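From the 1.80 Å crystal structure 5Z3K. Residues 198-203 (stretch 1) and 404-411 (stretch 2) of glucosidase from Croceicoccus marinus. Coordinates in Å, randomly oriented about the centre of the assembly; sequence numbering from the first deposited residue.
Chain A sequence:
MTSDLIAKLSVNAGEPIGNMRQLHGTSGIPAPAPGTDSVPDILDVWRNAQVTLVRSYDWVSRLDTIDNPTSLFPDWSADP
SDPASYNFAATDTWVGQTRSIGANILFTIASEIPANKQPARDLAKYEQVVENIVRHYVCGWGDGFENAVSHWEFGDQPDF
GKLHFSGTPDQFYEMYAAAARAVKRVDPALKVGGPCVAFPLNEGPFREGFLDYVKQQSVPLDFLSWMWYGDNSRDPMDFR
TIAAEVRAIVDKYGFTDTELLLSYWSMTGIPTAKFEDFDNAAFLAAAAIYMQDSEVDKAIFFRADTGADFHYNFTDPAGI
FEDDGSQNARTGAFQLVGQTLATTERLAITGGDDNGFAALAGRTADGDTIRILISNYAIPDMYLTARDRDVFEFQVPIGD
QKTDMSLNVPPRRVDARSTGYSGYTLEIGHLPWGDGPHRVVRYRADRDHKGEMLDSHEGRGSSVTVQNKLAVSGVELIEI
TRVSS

Stretch 1, residues 198-203: AFPLNE
Stretch 2, residues 404-411: DMSLNVPP

A tight turn in stretch 1 packs against a short strand in stretch 2 of the same chain, burying 412 Å² in all. Stretch 1 has no helix or strand. Its F199 to N202 segment forms a type I beta turn, with P200 (phi/psi -69/-12) and L201 (-99/17) at the corners. The turn is closed by N202 N to F199 O at 2.9 Å. Stretch 2 is extended, a strand from M405 to N408. F199 CA lies 5.9 Å from L407 CA, and L201 CA lies 5.4 Å from N408 CA.

F199 gives up the most surface. Its CA-to-CB bond points toward the strand, with chi1 -55° (m) and chi2 -38°. F199 CD1 meets L407 CB at 3.6 Å. F199 CE2 meets CE of the selenomethionine M405 at 3.5 Å, near the ring plane. M405 SE sits 5.5 Å from the F199 ring centroid, also at the edge. These are apolar contacts, apart from the sulfur-aromatic type approach of the selenium.

L201 (m, t) also points toward stretch 2. Its CD1 rests on P410 CD at 3.6 Å, so leucine methyl meets proline ring.

N408 (chi1 -66°, m; chi2 -22°) supplies the polar link. N408 ND2 donates to L201 O at 2.9 Å. N408 N donates to N202 OD1 at 2.7 Å, nearly straight at 171°. N202 (chi1 -78°, m; chi2 70°) starts sideways, but its end comes nearer, and its amide oxygen serves as acceptor for the strand backbone.

Two waters complete the join. Water 1 accepts from L201 N at 3.0 Å and donates to N202 OD1 at 2.6 Å and N408 O at 2.9 Å. Water 2 accepts from N202 ND2 and donates to N408 OD1, both at 3.2 Å.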

# COMPACT_ATOMS: atom_id res chain seq x y z
N ALA A 198 5.41 8.06 -11.26
CA ALA A 198 6.44 7.06 -11.02
C ALA A 198 7.71 7.67 -10.43
O ALA A 198 8.41 7.00 -9.66
CB ALA A 198 6.80 6.34 -12.32
N PHE A 199 8.02 8.92 -10.79
CA PHE A 199 9.27 9.58 -10.39
C PHE A 199 8.93 10.85 -9.62
O PHE A 199 9.10 11.97 -10.13
CB PHE A 199 10.12 9.89 -11.62
CG PHE A 199 10.41 8.68 -12.48
CD1 PHE A 199 10.65 7.45 -11.91
CD2 PHE A 199 10.45 8.79 -13.86
CE1 PHE A 199 10.92 6.34 -12.69
CE2 PHE A 199 10.72 7.70 -14.65
CZ PHE A 199 10.96 6.47 -14.06
N PRO A 200 8.47 10.72 -8.36
CA PRO A 200 7.87 11.88 -7.67
C PRO A 200 8.84 12.98 -7.29
O PRO A 200 8.37 14.06 -6.90
CB PRO A 200 7.25 11.26 -6.41
CG PRO A 200 8.03 10.00 -6.19
CD PRO A 200 8.36 9.48 -7.56
N LEU A 201 10.15 12.77 -7.36
CA LEU A 201 11.09 13.87 -7.16
C LEU A 201 11.61 14.43 -8.48
O LEU A 201 12.63 15.12 -8.50
CB LEU A 201 12.27 13.43 -6.29
CG LEU A 201 11.96 12.91 -4.87
CD1 LEU A 201 13.25 12.57 -4.12
CD2 LEU A 201 11.11 13.90 -4.09
N ASN A 202 10.92 14.15 -9.59
CA ASN A 202 11.30 14.64 -10.91
C ASN A 202 10.23 15.60 -11.41
O ASN A 202 9.05 15.24 -11.48
CB ASN A 202 11.46 13.48 -11.91
CG ASN A 202 12.78 12.74 -11.75
OD1 ASN A 202 13.00 12.04 -10.77
ND2 ASN A 202 13.66 12.87 -12.74
N GLU A 203 10.64 16.82 -11.76
CA GLU A 203 9.70 17.74 -12.39
C GLU A 203 9.33 17.22 -13.78
O GLU A 203 10.11 16.52 -14.43
CB GLU A 203 10.29 19.14 -12.48
CG GLU A 203 11.42 19.26 -13.47
CD GLU A 203 12.11 20.62 -13.42
OE1 GLU A 203 11.57 21.53 -12.76
OE2 GLU A 203 13.18 20.76 -14.03
N ASP A 404 17.20 1.94 -20.26
CA ASP A 404 18.01 2.80 -19.41
C ASP A 404 17.22 4.02 -18.91
O ASP A 404 16.82 4.87 -19.71
CB ASP A 404 19.27 3.25 -20.15
CG ASP A 404 20.47 2.38 -19.84
OD1 ASP A 404 20.62 1.97 -18.67
OD2 ASP A 404 21.26 2.10 -20.76
N MSE A 405 17.01 4.09 -17.60
CA MSE A 405 16.23 5.17 -17.01
C MSE A 405 16.88 5.75 -15.76
O MSE A 405 17.81 5.17 -15.20
CB MSE A 405 14.82 4.68 -16.68
CG MSE A 405 14.01 4.24 -17.90
SE MSE A 405 12.14 4.71 -17.70
CE MSE A 405 12.34 6.64 -17.60
N SER A 406 16.37 6.90 -15.31
CA SER A 406 16.95 7.59 -14.17
C SER A 406 15.88 8.42 -13.47
O SER A 406 14.96 8.95 -14.10
CB SER A 406 18.11 8.50 -14.60
OG SER A 406 17.61 9.72 -15.13
N LEU A 407 16.01 8.52 -12.14
CA LEU A 407 15.11 9.34 -11.35
C LEU A 407 15.88 9.99 -10.21
O LEU A 407 16.92 9.49 -9.78
CB LEU A 407 13.94 8.52 -10.78
CG LEU A 407 14.26 7.57 -9.62
CD1 LEU A 407 13.08 7.44 -8.68
CD2 LEU A 407 14.66 6.20 -10.14
N ASN A 408 15.35 11.12 -9.73
CA ASN A 408 15.92 11.78 -8.56
C ASN A 408 15.57 11.01 -7.29
O ASN A 408 14.42 10.59 -7.10
CB ASN A 408 15.41 13.22 -8.47
CG ASN A 408 15.89 14.08 -9.62
OD1 ASN A 408 16.90 13.77 -10.27
ND2 ASN A 408 15.17 15.16 -9.89
N VAL A 409 16.56 10.82 -6.42
CA VAL A 409 16.38 10.10 -5.16
C VAL A 409 16.84 11.04 -4.04
O VAL A 409 17.71 11.88 -4.28
CB VAL A 409 17.19 8.79 -5.13
CG1 VAL A 409 16.57 7.74 -6.06
CG2 VAL A 409 18.64 9.05 -5.49
N PRO A 410 16.28 10.94 -2.84
CA PRO A 410 16.73 11.81 -1.76
C PRO A 410 18.16 11.48 -1.36
O PRO A 410 18.65 10.38 -1.64
CB PRO A 410 15.75 11.50 -0.62
CG PRO A 410 15.17 10.17 -0.93
CD PRO A 410 15.20 10.02 -2.42
N PRO A 411 18.87 12.42 -0.75
CA PRO A 411 20.20 12.09 -0.21
C PRO A 411 20.09 10.97 0.81
O PRO A 411 19.18 10.94 1.64
CB PRO A 411 20.65 13.40 0.45
CG PRO A 411 19.41 14.20 0.64
CD PRO A 411 18.50 13.82 -0.49
O HOH W 1 12.05 10.80 -8.70
O HOH W 2 16.67 11.78 -12.82